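Local coordinates for phenolpthiocerol synthesis type-I polyketide synthase ppsA (Mycobacterium bovis, PDB 7AKC), which probably helps build the lipid core of phthiocerols and phenolphthiocerols, this chain being its acyltransferase domain, which loads extender units, at residues A[141-152]-A[203-214]; A[270-279]-A[300-309]. All coordinates share one frame; numbering follows the deposited sequence.

Interaction 1 of 2, residues A[141-152]-A[203-214]; sequences MAPLSGQGGMAL and FASRVNIEVAPH
Met150 lies against the loop 209-213, its sulfur resting on Ile209 CD1 and Pro213 CD, which approach from the same side. Met150 SD is 4.1 Å from Ile209 CD1. Pro213 meets the thioether at about a right angle, and Ala212 CB touches CG. The chain reaches this far because CG and SD run straight out (chi2 177°) before the methyl bends off, to lie at the edge of the His214 ring near its plane. Further on, the strands pair antiparallel: Leu152 N gives a bond of 2.8 Å to Ser205 O, and Ser205 N returns one of 2.9 Å to Leu152 O. At the other end Val211 packs against the 3-10 turn at 142-144 that follows helix 127-141. Val211 CG2 sits 3.3 Å from Met141 O, and Val211 CG1 is 3.8 Å from Met141 CE. Gly146 N gives a hydrogen bond of 3.1 Å to Glu210 O. Water 1 joins Leu144 O, Gly148 N and Ala212 N. His214 NE2 is bonded to Ser112 OG, consistent with the Ser-His pair of acyltransferases. Strand 204-207 edges the small antiparallel sheet. Helix 187-199 covers Ala151 and Arg206, strand 180-184 flanks Met150, and helix 79-100 packs on Met141 and Val211.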
ATOM      1  N   MET A 141       8.689 -12.805   5.861  1.00 29.37           N
ATOM      2  CA  MET A 141       8.207 -12.958   4.463  1.00 27.41           C
ATOM      3  C   MET A 141       9.318 -13.521   3.567  1.00 27.71           C
ATOM      4  O   MET A 141       8.987 -14.186   2.597  1.00 27.06           O
ATOM      5  CB  MET A 141       7.756 -11.593   3.933  1.00 27.30           C
ATOM      6  CG  MET A 141       6.386 -11.184   4.422  1.00 27.80           C
ATOM      7  SD  MET A 141       6.015  -9.449   4.094  1.00 31.86           S
ATOM      8  CE  MET A 141       5.552  -9.521   2.367  1.00 29.40           C
ATOM      9  N   ALA A 142      10.583 -13.279   3.916  1.00 28.12           N
ATOM     10  CA  ALA A 142      11.679 -13.685   3.065  1.00 29.40           C
ATOM     11  C   ALA A 142      11.652 -15.154   2.591  1.00 29.09           C
ATOM     12  O   ALA A 142      11.965 -15.375   1.422  1.00 29.02           O
ATOM     13  CB  ALA A 142      13.021 -13.365   3.734  1.00 31.64           C
ATOM     14  N   PRO A 143      11.327 -16.173   3.423  1.00 29.79           N
ATOM     15  CA  PRO A 143      11.359 -17.556   2.917  1.00 29.38           C
ATOM     16  C   PRO A 143      10.336 -17.793   1.774  1.00 26.95           C
ATOM     17  O   PRO A 143      10.462 -18.774   1.038  1.00 26.83           O
ATOM     18  CB  PRO A 143      11.011 -18.375   4.156  1.00 31.47           C
ATOM     19  CG  PRO A 143      11.479 -17.532   5.322  1.00 31.97           C
ATOM     20  CD  PRO A 143      11.037 -16.157   4.868  1.00 31.01           C
ATOM     21  N   LEU A 144       9.434 -16.841   1.539  1.00 25.88           N
ATOM     22  CA  LEU A 144       8.408 -16.967   0.460  1.00 26.50           C
ATOM     23  C   LEU A 144       8.881 -16.228  -0.792  1.00 28.47           C
ATOM     24  O   LEU A 144       8.097 -16.114  -1.735  1.00 29.58           O
ATOM     25  CB  LEU A 144       7.081 -16.410   0.979  1.00 27.19           C
ATOM     26  CG  LEU A 144       6.511 -17.120   2.205  1.00 29.64           C
ATOM     27  CD1 LEU A 144       5.123 -16.608   2.531  1.00 29.66           C
ATOM     28  CD2 LEU A 144       6.484 -18.623   1.998  1.00 32.08           C
ATOM     29  N   SER A 145      10.122 -15.744  -0.791  1.00 28.50           N
ATOM     30  CA  SER A 145      10.657 -15.005  -1.921  1.00 29.49           C
ATOM     31  C   SER A 145      10.471 -15.771  -3.246  1.00 29.57           C
ATOM     32  O   SER A 145      10.796 -16.955  -3.355  1.00 29.91           O
ATOM     33  CB  SER A 145      12.133 -14.658  -1.676  1.00 31.71           C
ATOM     34  OG  SER A 145      12.299 -13.719  -0.611  1.00 32.38           O
ATOM     35  N   GLY A 146       9.861 -15.103  -4.206  1.00 29.90           N
ATOM     36  CA  GLY A 146       9.664 -15.656  -5.532  1.00 30.32           C
ATOM     37  C   GLY A 146       8.482 -16.576  -5.752  1.00 30.76           C
ATOM     38  O   GLY A 146       8.201 -16.952  -6.893  1.00 33.04           O
ATOM     39  N   GLN A 147       7.790 -16.979  -4.687  1.00 27.83           N
ATOM     40  CA  GLN A 147       6.660 -17.913  -4.825  1.00 27.30           C
ATOM     41  C   GLN A 147       5.395 -17.249  -5.321  1.00 25.86           C
ATOM     42  O   GLN A 147       4.606 -17.870  -6.035  1.00 26.24           O
ATOM     43  CB  GLN A 147       6.368 -18.608  -3.474  1.00 28.71           C
ATOM     44  CG  GLN A 147       7.504 -19.537  -3.071  1.00 32.32           C
ATOM     45  CD  GLN A 147       7.300 -20.195  -1.730  1.00 39.18           C
ATOM     46  OE1 GLN A 147       6.170 -20.380  -1.255  1.00 38.57           O
ATOM     47  NE2 GLN A 147       8.427 -20.559  -1.084  1.00 42.35           N
ATOM     48  N   GLY A 148       5.160 -16.018  -4.876  1.00 23.95           N
ATOM     49  CA  GLY A 148       3.920 -15.320  -5.223  1.00 23.92           C
ATOM     50  C   GLY A 148       4.161 -14.166  -6.152  1.00 25.33           C
ATOM     51  O   GLY A 148       5.277 -13.648  -6.274  1.00 27.92           O
ATOM     52  N   GLY A 149       3.134 -13.811  -6.876  1.00 24.47           N
ATOM     53  CA  GLY A 149       3.205 -12.704  -7.805  1.00 24.20           C
ATOM     54  C   GLY A 149       1.922 -11.894  -7.746  1.00 24.21           C
ATOM     55  O   GLY A 149       1.010 -12.207  -6.978  1.00 23.21           O
ATOM     56  N   MET A 150       1.942 -10.766  -8.422  1.00 23.77           N
ATOM     57  CA  MET A 150       0.768  -9.903  -8.504  1.00 23.86           C
ATOM     58  C   MET A 150       0.500  -9.546  -9.954  1.00 23.95           C
ATOM     59  O   MET A 150       1.411  -9.595 -10.769  1.00 24.27           O
ATOM     60  CB  MET A 150       0.953  -8.649  -7.653  1.00 25.49           C
ATOM     61  CG  MET A 150       1.079  -8.998  -6.176  1.00 28.24           C
ATOM     62  SD  MET A 150       1.389  -7.596  -5.083  1.00 35.78           S
ATOM     63  CE  MET A 150      -0.134  -7.460  -4.294  1.00 30.60           C
ATOM     64  N   ALA A 151      -0.738  -9.153 -10.274  1.00 23.51           N
ATOM     65  CA  ALA A 151      -1.038  -8.710 -11.645  1.00 24.26           C
ATOM     66  C   ALA A 151      -1.979  -7.532 -11.554  1.00 24.04           C
ATOM     67  O   ALA A 151      -2.939  -7.578 -10.789  1.00 23.15           O
ATOM     68  CB  ALA A 151      -1.664  -9.819 -12.477  1.00 24.69           C
ATOM     69  N   LEU A 152      -1.713  -6.509 -12.363  1.00 23.42           N
ATOM     70  CA  LEU A 152      -2.549  -5.330 -12.485  1.00 24.68           C
ATOM     71  C   LEU A 152      -3.524  -5.637 -13.599  1.00 24.20           C
ATOM     72  O   LEU A 152      -3.106  -5.863 -14.753  1.00 23.81           O
ATOM     73  CB  LEU A 152      -1.690  -4.122 -12.872  1.00 26.45           C
ATOM     74  CG  LEU A 152      -2.485  -2.826 -13.133  1.00 29.78           C
ATOM     75  CD1 LEU A 152      -3.320  -2.401 -11.891  1.00 31.76           C
ATOM     76  CD2 LEU A 152      -1.547  -1.693 -13.622  1.00 31.99           C
ATOM     77  N   PHE A 203      -7.089  -6.231 -20.606  1.00 37.92           N
ATOM     78  CA  PHE A 203      -5.678  -5.957 -20.313  1.00 37.76           C
ATOM     79  C   PHE A 203      -5.192  -6.370 -18.923  1.00 34.07           C
ATOM     80  O   PHE A 203      -5.861  -6.151 -17.923  1.00 31.62           O
ATOM     81  CB  PHE A 203      -5.361  -4.497 -20.547  1.00 40.27           C
ATOM     82  CG  PHE A 203      -5.756  -4.073 -21.936  1.00 44.86           C
ATOM     83  CD1 PHE A 203      -4.941  -4.358 -23.022  1.00 47.73           C
ATOM     84  CD2 PHE A 203      -6.976  -3.461 -22.172  1.00 47.39           C
ATOM     85  CE1 PHE A 203      -5.321  -4.004 -24.311  1.00 49.85           C
ATOM     86  CE2 PHE A 203      -7.363  -3.119 -23.467  1.00 49.14           C
ATOM     87  CZ  PHE A 203      -6.532  -3.392 -24.532  1.00 50.04           C
ATOM     88  N   ALA A 204      -3.973  -6.886 -18.877  1.00 32.92           N
ATOM     89  CA  ALA A 204      -3.389  -7.372 -17.645  1.00 32.32           C
ATOM     90  C   ALA A 204      -1.867  -7.316 -17.742  1.00 32.23           C
ATOM     91  O   ALA A 204      -1.311  -7.552 -18.821  1.00 33.25           O
ATOM     92  CB  ALA A 204      -3.815  -8.808 -17.426  1.00 32.67           C
ATOM     93  N   SER A 205      -1.184  -7.063 -16.609  1.00 30.71           N
ATOM     94  CA  SER A 205       0.284  -7.041 -16.616  1.00 30.58           C
ATOM     95  C   SER A 205       0.842  -7.491 -15.284  1.00 30.97           C
ATOM     96  O   SER A 205       0.223  -7.265 -14.250  1.00 29.71           O
ATOM     97  CB  SER A 205       0.829  -5.657 -16.970  1.00 33.01           C
ATOM     98  OG  SER A 205       0.486  -4.692 -15.989  1.00 35.54           O
ATOM     99  N   ARG A 206       2.014  -8.138 -15.304  1.00 32.56           N
ATOM    100  CA  ARG A 206       2.661  -8.594 -14.088  1.00 35.16           C
ATOM    101  C   ARG A 206       3.188  -7.432 -13.266  1.00 35.15           C
ATOM    102  O   ARG A 206       3.739  -6.473 -13.821  1.00 35.98           O
ATOM    103  CB  ARG A 206       3.859  -9.525 -14.426  1.00 39.88           C
ATOM    104  CG  ARG A 206       3.413 -10.948 -14.497  1.00 48.46           C
ATOM    105  CD  ARG A 206       4.563 -11.908 -14.450  1.00 56.73           C
ATOM    106  NE  ARG A 206       5.168 -11.921 -13.121  1.00 64.94           N
ATOM    107  CZ  ARG A 206       4.796 -12.724 -12.128  1.00 67.79           C
ATOM    108  NH1 ARG A 206       3.807 -13.598 -12.303  1.00 66.94           N
ATOM    109  NH2 ARG A 206       5.425 -12.679 -10.960  1.00 67.18           N
ATOM    110  N   VAL A 207       3.078  -7.538 -11.959  1.00 33.42           N
ATOM    111  CA  VAL A 207       3.649  -6.559 -11.050  1.00 34.82           C
ATOM    112  C   VAL A 207       4.724  -7.343 -10.306  1.00 38.22           C
ATOM    113  O   VAL A 207       4.382  -8.178  -9.473  1.00 39.05           O
ATOM    114  CB  VAL A 207       2.599  -5.963 -10.083  1.00 34.98           C
ATOM    115  CG1 VAL A 207       3.268  -5.088  -9.031  1.00 35.44           C
ATOM    116  CG2 VAL A 207       1.547  -5.159 -10.855  1.00 34.89           C
ATOM    117  N   ASN A 208       5.998  -7.170 -10.672  1.00 40.16           N
ATOM    118  CA  ASN A 208       7.081  -7.931 -10.032  1.00 42.10           C
ATOM    119  C   ASN A 208       7.360  -7.422  -8.616  1.00 42.07           C
ATOM    120  O   ASN A 208       7.445  -6.212  -8.418  1.00 44.40           O
ATOM    121  CB  ASN A 208       8.344  -7.963 -10.908  1.00 46.84           C
ATOM    122  CG  ASN A 208       8.099  -8.659 -12.230  1.00 53.86           C
ATOM    123  OD1 ASN A 208       7.400  -9.682 -12.313  1.00 55.73           O
ATOM    124  ND2 ASN A 208       8.655  -8.116 -13.297  1.00 56.32           N
ATOM    125  N   ILE A 209       7.457  -8.340  -7.634  1.00 39.44           N
ATOM    126  CA  ILE A 209       7.629  -8.033  -6.205  1.00 37.45           C
ATOM    127  C   ILE A 209       8.422  -9.150  -5.506  1.00 34.95           C
ATOM    128  O   ILE A 209       8.284 -10.304  -5.865  1.00 35.51           O
ATOM    129  CB  ILE A 209       6.216  -7.842  -5.546  1.00 37.99           C
ATOM    130  CG1 ILE A 209       6.324  -7.260  -4.139  1.00 39.72           C
ATOM    131  CG2 ILE A 209       5.381  -9.145  -5.576  1.00 37.71           C
ATOM    132  CD1 ILE A 209       5.020  -6.440  -3.678  1.00 41.61           C
ATOM    133  N   GLU A 210       9.248  -8.817  -4.509  1.00 33.46           N
ATOM    134  CA  GLU A 210      10.085  -9.802  -3.806  1.00 33.00           C
ATOM    135  C   GLU A 210       9.241 -10.909  -3.203  1.00 31.55           C
ATOM    136  O   GLU A 210       9.578 -12.083  -3.360  1.00 33.23           O
ATOM    137  CB  GLU A 210      10.968  -9.150  -2.713  1.00 34.38           C
ATOM    138  CG  GLU A 210      12.102  -8.278  -3.225  1.00 38.56           C
ATOM    139  CD  GLU A 210      11.776  -7.042  -4.046  1.00 46.54           C
ATOM    140  OE1 GLU A 210      10.660  -6.483  -3.907  1.00 49.31           O
ATOM    141  OE2 GLU A 210      12.662  -6.607  -4.812  1.00 47.50           O
ATOM    142  N   VAL A 211       8.182 -10.501  -2.500  1.00 28.52           N
ATOM    143  CA  VAL A 211       7.226 -11.442  -1.853  1.00 27.10           C
ATOM    144  C   VAL A 211       5.844 -10.802  -2.002  1.00 26.47           C
ATOM    145  O   VAL A 211       5.704  -9.633  -1.690  1.00 27.69           O
ATOM    146  CB  VAL A 211       7.519 -11.695  -0.364  1.00 27.58           C
ATOM    147  CG1 VAL A 211       6.439 -12.544   0.289  1.00 28.43           C
ATOM    148  CG2 VAL A 211       8.882 -12.313  -0.127  1.00 26.37           C
ATOM    149  N   ALA A 212       4.877 -11.571  -2.472  1.00 25.04           N
ATOM    150  CA  ALA A 212       3.521 -11.028  -2.681  1.00 22.96           C
ATOM    151  C   ALA A 212       2.729 -11.087  -1.384  1.00 23.03           C
ATOM    152  O   ALA A 212       2.471 -12.165  -0.880  1.00 22.44           O
ATOM    153  CB  ALA A 212       2.827 -11.763  -3.785  1.00 23.76           C
ATOM    154  N   PRO A 213       2.324  -9.931  -0.834  1.00 23.05           N
ATOM    155  CA  PRO A 213       1.475  -9.934   0.315  1.00 22.70           C
ATOM    156  C   PRO A 213       0.003  -9.896  -0.135  1.00 22.51           C
ATOM    157  O   PRO A 213      -0.258 -10.105  -1.283  1.00 23.76           O
ATOM    158  CB  PRO A 213       1.944  -8.660   1.037  1.00 24.29           C
ATOM    159  CG  PRO A 213       2.705  -7.826   0.023  1.00 25.35           C
ATOM    160  CD  PRO A 213       2.655  -8.584  -1.282  1.00 23.15           C
ATOM    161  N   HIS A 214      -0.920  -9.683   0.796  1.00 22.06           N
ATOM    162  CA  HIS A 214      -2.359  -9.497   0.460  1.00 21.73           C
ATOM    163  C   HIS A 214      -2.956 -10.729  -0.217  1.00 22.49           C
ATOM    164  O   HIS A 214      -3.764 -10.557  -1.126  1.00 22.46           O
ATOM    165  CB  HIS A 214      -2.583  -8.168  -0.255  1.00 22.51           C
ATOM    166  CG  HIS A 214      -1.748  -7.095   0.335  1.00 20.94           C
ATOM    167  ND1 HIS A 214      -1.868  -6.725   1.648  1.00 21.99           N
ATOM    168  CD2 HIS A 214      -0.736  -6.376  -0.175  1.00 23.50           C
ATOM    169  CE1 HIS A 214      -0.989  -5.795   1.920  1.00 24.62           C
ATOM    170  NE2 HIS A 214      -0.286  -5.577   0.830  1.00 25.06           N
TER
HETATM  171  O   HOH W   1       5.934 -14.601  -2.563  1.00 27.80           O
HETATM  172  O   HOH W   2       7.749 -13.204  -5.225  1.00 41.65           O
HETATM  173  O   HOH W   3      -2.630  -3.612 -16.695  1.00 37.49           O

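Interaction 2 of 2, residues A[270-279]-A[300-309]; sequences FQQAIASAGS and AIIDTLHSAQ. With NA (sodium ion), chain C.
Ala275 O accepts a hydrogen bond of 2.7 Å from water 4, which in turn accepts one from Gln309 NE2 and so links the two segments. Here helix 270-278 packs on helix 300-308 in the alpha/beta part of the acyltransferase domain, on either side of strand 287-290 in the sequence. The axes come within 9.0 Å and make an angle of 58°. Thr304 sits in the middle of the contact. The methyl CG2 of Thr304, anti to the backbone N (chi1 -71° for OG1), is 3.3 Å from Gln271 O and also touches Ile274 and Ala275. Ile274 crosses Leu305 at about a right angle, with its CG2 3.7 Å from Leu305 CG. Its CD1 meets Ile301 CG1. Leu305 CD2 lies against Gly278 CA, and a CB on Gly278 would collide with this methyl. At the N-terminal end the Phe270 ring takes Ala300 CB at its edge, and its CZ touches Ile301 CG1. The ring also packs edge-to-face with His111. Phe288 of strand 287-290 touches Ile274, Ile301 and Leu305. Where helix 270-278 ends, Ser276 O and Ser279 O bind a sodium ion at 2.3 Å and 2.4 Å. Water 6 and the carbonyls of Ala281 and Gly283 complete the site. No direct hydrogen bond joins the helices. Water 5 donates to both Gly278 O and Gln309 OE1, the latter at 3.1 Å.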
ATOM      1  N   PHE A 270      -6.935   1.018  -1.135  1.00 21.47           N
ATOM      2  CA  PHE A 270      -6.320   2.277  -1.560  1.00 21.56           C
ATOM      3  C   PHE A 270      -7.305   3.220  -2.173  1.00 22.14           C
ATOM      4  O   PHE A 270      -7.415   4.382  -1.744  1.00 23.23           O
ATOM      5  CB  PHE A 270      -5.164   1.970  -2.529  1.00 21.25           C
ATOM      6  CG  PHE A 270      -4.381   3.203  -2.908  1.00 22.72           C
ATOM      7  CD1 PHE A 270      -3.641   3.899  -1.957  1.00 23.24           C
ATOM      8  CD2 PHE A 270      -4.389   3.673  -4.208  1.00 24.67           C
ATOM      9  CE1 PHE A 270      -2.921   5.032  -2.300  1.00 25.66           C
ATOM     10  CE2 PHE A 270      -3.727   4.852  -4.541  1.00 26.98           C
ATOM     11  CZ  PHE A 270      -2.981   5.525  -3.587  1.00 26.73           C
ATOM     12  N   GLN A 271      -8.085   2.738  -3.193  1.00 21.48           N
ATOM     13  CA  GLN A 271      -9.111   3.603  -3.776  1.00 22.67           C
ATOM     14  C   GLN A 271     -10.065   4.216  -2.697  1.00 23.31           C
ATOM     15  O   GLN A 271     -10.373   5.401  -2.713  1.00 24.19           O
ATOM     16  CB  GLN A 271      -9.920   2.749  -4.750  1.00 25.15           C
ATOM     17  CG  GLN A 271     -11.138   3.503  -5.283  1.00 24.93           C
ATOM     18  CD  GLN A 271     -12.014   2.618  -6.117  1.00 27.67           C
ATOM     19  OE1 GLN A 271     -11.563   1.677  -6.759  1.00 30.23           O
ATOM     20  NE2 GLN A 271     -13.311   2.916  -6.100  1.00 28.46           N
ATOM     21  N   GLN A 272     -10.492   3.386  -1.759  1.00 23.03           N
ATOM     22  CA  GLN A 272     -11.426   3.801  -0.719  1.00 21.94           C
ATOM     23  C   GLN A 272     -10.805   4.853   0.176  1.00 23.19           C
ATOM     24  O   GLN A 272     -11.495   5.805   0.530  1.00 23.83           O
ATOM     25  CB  GLN A 272     -11.876   2.583   0.129  1.00 22.43           C
ATOM     26  CG  GLN A 272     -12.635   1.475  -0.649  1.00 22.68           C
ATOM     27  CD  GLN A 272     -11.730   0.446  -1.313  1.00 24.70           C
ATOM     28  OE1 GLN A 272     -10.521   0.602  -1.442  1.00 23.99           O
ATOM     29  NE2 GLN A 272     -12.323  -0.664  -1.710  1.00 28.48           N
ATOM     30  N   ALA A 273      -9.508   4.703   0.549  1.00 22.50           N
ATOM     31  CA  ALA A 273      -8.860   5.714   1.389  1.00 23.97           C
ATOM     32  C   ALA A 273      -8.681   7.039   0.627  1.00 24.57           C
ATOM     33  O   ALA A 273      -8.972   8.102   1.159  1.00 25.75           O
ATOM     34  CB  ALA A 273      -7.502   5.199   1.886  1.00 23.76           C
ATOM     35  N   ILE A 274      -8.222   6.987  -0.635  1.00 24.09           N
ATOM     36  CA  ILE A 274      -8.059   8.205  -1.444  1.00 24.61           C
ATOM     37  C   ILE A 274      -9.430   8.919  -1.613  1.00 25.63           C
ATOM     38  O   ILE A 274      -9.519  10.131  -1.454  1.00 25.63           O
ATOM     39  CB  ILE A 274      -7.487   7.805  -2.839  1.00 25.55           C
ATOM     40  CG1 ILE A 274      -6.026   7.294  -2.734  1.00 25.73           C
ATOM     41  CG2 ILE A 274      -7.575   8.976  -3.854  1.00 27.27           C
ATOM     42  CD1 ILE A 274      -4.987   8.391  -2.170  1.00 27.35           C
ATOM     43  N   ALA A 275     -10.475   8.174  -1.959  1.00 25.48           N
ATOM     44  CA  ALA A 275     -11.815   8.735  -2.145  1.00 25.97           C
ATOM     45  C   ALA A 275     -12.302   9.421  -0.874  1.00 26.05           C
ATOM     46  O   ALA A 275     -12.927  10.484  -0.930  1.00 26.06           O
ATOM     47  CB  ALA A 275     -12.792   7.635  -2.535  1.00 26.61           C
ATOM     48  N   SER A 276     -12.005   8.820   0.287  1.00 25.19           N
ATOM     49  CA  SER A 276     -12.445   9.419   1.570  1.00 25.30           C
ATOM     50  C   SER A 276     -11.698  10.727   1.787  1.00 24.11           C
ATOM     51  O   SER A 276     -12.283  11.735   2.197  1.00 23.00           O
ATOM     52  CB  SER A 276     -12.148   8.469   2.720  1.00 26.20           C
ATOM     53  OG  SER A 276     -12.492   9.054   3.967  1.00 30.57           O
ATOM     54  N   ALA A 277     -10.385  10.720   1.543  1.00 24.25           N
ATOM     55  CA  ALA A 277      -9.580  11.949   1.695  1.00 26.13           C
ATOM     56  C   ALA A 277     -10.098  13.045   0.754  1.00 27.20           C
ATOM     57  O   ALA A 277     -10.315  14.186   1.181  1.00 27.36           O
ATOM     58  CB  ALA A 277      -8.104  11.627   1.389  1.00 27.00           C
ATOM     59  N   GLY A 278     -10.412  12.684  -0.487  1.00 28.11           N
ATOM     60  CA  GLY A 278     -10.906  13.659  -1.465  1.00 28.63           C
ATOM     61  C   GLY A 278     -12.316  14.173  -1.174  1.00 28.68           C
ATOM     62  O   GLY A 278     -12.693  15.270  -1.621  1.00 30.45           O
ATOM     63  N   SER A 279     -13.088  13.418  -0.386  1.00 26.93           N
ATOM     64  CA  SER A 279     -14.471  13.718  -0.047  1.00 26.29           C
ATOM     65  C   SER A 279     -14.550  14.834   1.008  1.00 25.38           C
ATOM     66  O   SER A 279     -13.685  14.877   1.870  1.00 26.56           O
ATOM     67  CB  SER A 279     -15.115  12.478   0.573  1.00 25.53           C
ATOM     68  OG  SER A 279     -16.404  12.781   1.101  1.00 26.71           O
ATOM     69  N   ALA A 300      -3.438   6.346 -10.383  1.00 37.77           N
ATOM     70  CA  ALA A 300      -4.481   5.700  -9.567  1.00 36.30           C
ATOM     71  C   ALA A 300      -5.191   6.711  -8.693  1.00 34.94           C
ATOM     72  O   ALA A 300      -6.409   6.611  -8.491  1.00 34.70           O
ATOM     73  CB  ALA A 300      -3.880   4.618  -8.681  1.00 35.34           C
ATOM     74  N   ILE A 301      -4.431   7.677  -8.146  1.00 34.15           N
ATOM     75  CA  ILE A 301      -5.011   8.720  -7.308  1.00 34.20           C
ATOM     76  C   ILE A 301      -6.015   9.550  -8.093  1.00 34.07           C
ATOM     77  O   ILE A 301      -7.167   9.696  -7.664  1.00 33.90           O
ATOM     78  CB  ILE A 301      -3.857   9.545  -6.679  1.00 34.35           C
ATOM     79  CG1 ILE A 301      -3.161   8.680  -5.606  1.00 34.90           C
ATOM     80  CG2 ILE A 301      -4.329  10.906  -6.162  1.00 35.12           C
ATOM     81  CD1 ILE A 301      -1.789   9.225  -5.029  1.00 35.49           C
ATOM     82  N   ILE A 302      -5.587  10.049  -9.273  1.00 34.24           N
ATOM     83  CA  ILE A 302      -6.415  10.869 -10.149  1.00 35.61           C
ATOM     84  C   ILE A 302      -7.620  10.105 -10.652  1.00 33.50           C
ATOM     85  O   ILE A 302      -8.716  10.656 -10.664  1.00 34.13           O
ATOM     86  CB  ILE A 302      -5.594  11.417 -11.327  1.00 38.97           C
ATOM     87  CG1 ILE A 302      -4.368  12.170 -10.835  1.00 42.62           C
ATOM     88  CG2 ILE A 302      -6.445  12.282 -12.219  1.00 39.74           C
ATOM     89  CD1 ILE A 302      -3.315  12.361 -11.896  1.00 45.36           C
ATOM     90  N   ASP A 303      -7.435   8.838 -11.092  1.00 32.65           N
ATOM     91  CA  ASP A 303      -8.549   8.047 -11.596  1.00 31.87           C
ATOM     92  C   ASP A 303      -9.621   7.876 -10.510  1.00 30.47           C
ATOM     93  O   ASP A 303     -10.789   8.112 -10.785  1.00 30.71           O
ATOM     94  CB  ASP A 303      -8.064   6.667 -12.079  1.00 35.41           C
ATOM     95  CG  ASP A 303      -7.217   6.705 -13.353  1.00 43.38           C
ATOM     96  OD1 ASP A 303      -7.242   7.738 -14.053  1.00 44.52           O
ATOM     97  OD2 ASP A 303      -6.535   5.684 -13.652  1.00 47.77           O
ATOM     98  N   THR A 304      -9.214   7.590  -9.259  1.00 29.22           N
ATOM     99  CA  THR A 304     -10.164   7.442  -8.147  1.00 28.71           C
ATOM    100  C   THR A 304     -10.928   8.762  -7.880  1.00 29.80           C
ATOM    101  O   THR A 304     -12.165   8.773  -7.742  1.00 30.51           O
ATOM    102  CB  THR A 304      -9.427   6.985  -6.872  1.00 28.62           C
ATOM    103  OG1 THR A 304      -9.047   5.635  -7.092  1.00 27.86           O
ATOM    104  CG2 THR A 304     -10.337   7.085  -5.570  1.00 29.32           C
ATOM    105  N   LEU A 305     -10.182   9.872  -7.808  1.00 30.39           N
ATOM    106  CA  LEU A 305     -10.779  11.161  -7.466  1.00 31.76           C
ATOM    107  C   LEU A 305     -11.661  11.721  -8.548  1.00 34.08           C
ATOM    108  O   LEU A 305     -12.665  12.366  -8.245  1.00 34.39           O
ATOM    109  CB  LEU A 305      -9.700  12.160  -7.089  1.00 31.95           C
ATOM    110  CG  LEU A 305      -8.967  11.787  -5.794  1.00 33.53           C
ATOM    111  CD1 LEU A 305      -7.670  12.532  -5.634  1.00 35.41           C
ATOM    112  CD2 LEU A 305      -9.851  11.919  -4.574  1.00 33.15           C
ATOM    113  N   HIS A 306     -11.273  11.532  -9.818  1.00 35.41           N
ATOM    114  CA  HIS A 306     -12.088  12.015 -10.926  1.00 37.38           C
ATOM    115  C   HIS A 306     -13.372  11.193 -11.011  1.00 38.28           C
ATOM    116  O   HIS A 306     -14.426  11.739 -11.333  1.00 38.48           O
ATOM    117  CB  HIS A 306     -11.300  11.977 -12.266  1.00 39.07           C
ATOM    118  N   SER A 307     -13.286   9.872 -10.737  1.00 38.89           N
ATOM    119  CA  SER A 307     -14.481   9.039 -10.783  1.00 40.77           C
ATOM    120  C   SER A 307     -15.464   9.418  -9.644  1.00 42.80           C
ATOM    121  O   SER A 307     -16.653   9.583  -9.909  1.00 43.67           O
ATOM    122  CB  SER A 307     -14.108   7.557 -10.737  1.00 42.05           C
ATOM    123  OG  SER A 307     -15.279   6.776 -10.583  1.00 43.94           O
ATOM    124  N   ALA A 308     -14.972   9.548  -8.402  1.00 43.36           N
ATOM    125  CA  ALA A 308     -15.798   9.844  -7.220  1.00 44.83           C
ATOM    126  C   ALA A 308     -16.315  11.292  -7.133  1.00 47.28           C
ATOM    127  O   ALA A 308     -17.434  11.507  -6.669  1.00 47.69           O
ATOM    128  CB  ALA A 308     -15.045   9.494  -5.950  1.00 44.33           C
ATOM    129  N   GLN A 309     -15.495  12.284  -7.512  1.00 48.96           N
ATOM    130  CA  GLN A 309     -15.934  13.695  -7.481  1.00 51.12           C
ATOM    131  C   GLN A 309     -15.568  14.302  -8.836  1.00 52.59           C
ATOM    132  O   GLN A 309     -14.515  14.921  -8.969  1.00 51.75           O
ATOM    133  CB  GLN A 309     -15.238  14.489  -6.363  1.00 54.00           C
ATOM    134  CG  GLN A 309     -15.047  13.764  -5.051  1.00 57.48           C
ATOM    135  CD  GLN A 309     -16.036  14.203  -4.019  1.00 60.45           C
ATOM    136  OE1 GLN A 309     -16.520  15.347  -4.016  1.00 63.09           O
ATOM    137  NE2 GLN A 309     -16.345  13.296  -3.111  1.00 59.75           N
TER
HETATM  138 NA    NA C1002     -12.428  13.642   3.419  1.00 26.41          NA
HETATM  139  O   HOH W   4     -14.522  11.086  -2.961  1.00 37.84           O
HETATM  140  O   HOH W   5     -14.781  17.120  -2.121  1.00 30.95           O
HETATM  141  O   HOH W   6     -10.852  12.574   4.981  1.00 32.06           O

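Along the chain the two contacts follow in series, neither nested nor crossed. Interaction 1 comes first. It closes a loop of 50 residues that holds helices 157-164 and 187-199 and the strand pair 171-177 and 180-184, and so completes the small antiparallel sheet. The chain then returns to the parallel sheet through strand 240-242. Interaction 2 closes a shorter loop of 20 residues round strand 287-290, setting two helices against the parallel sheet. The contacts lie on opposite sides of the chain's centre. The centres of interaction 1 and interaction 2 are about 25 Å apart. The nearest atoms of interaction 1 and interaction 2 are about 8 Å apart, without touching. His214 and Phe270 both approach the Ser112 region.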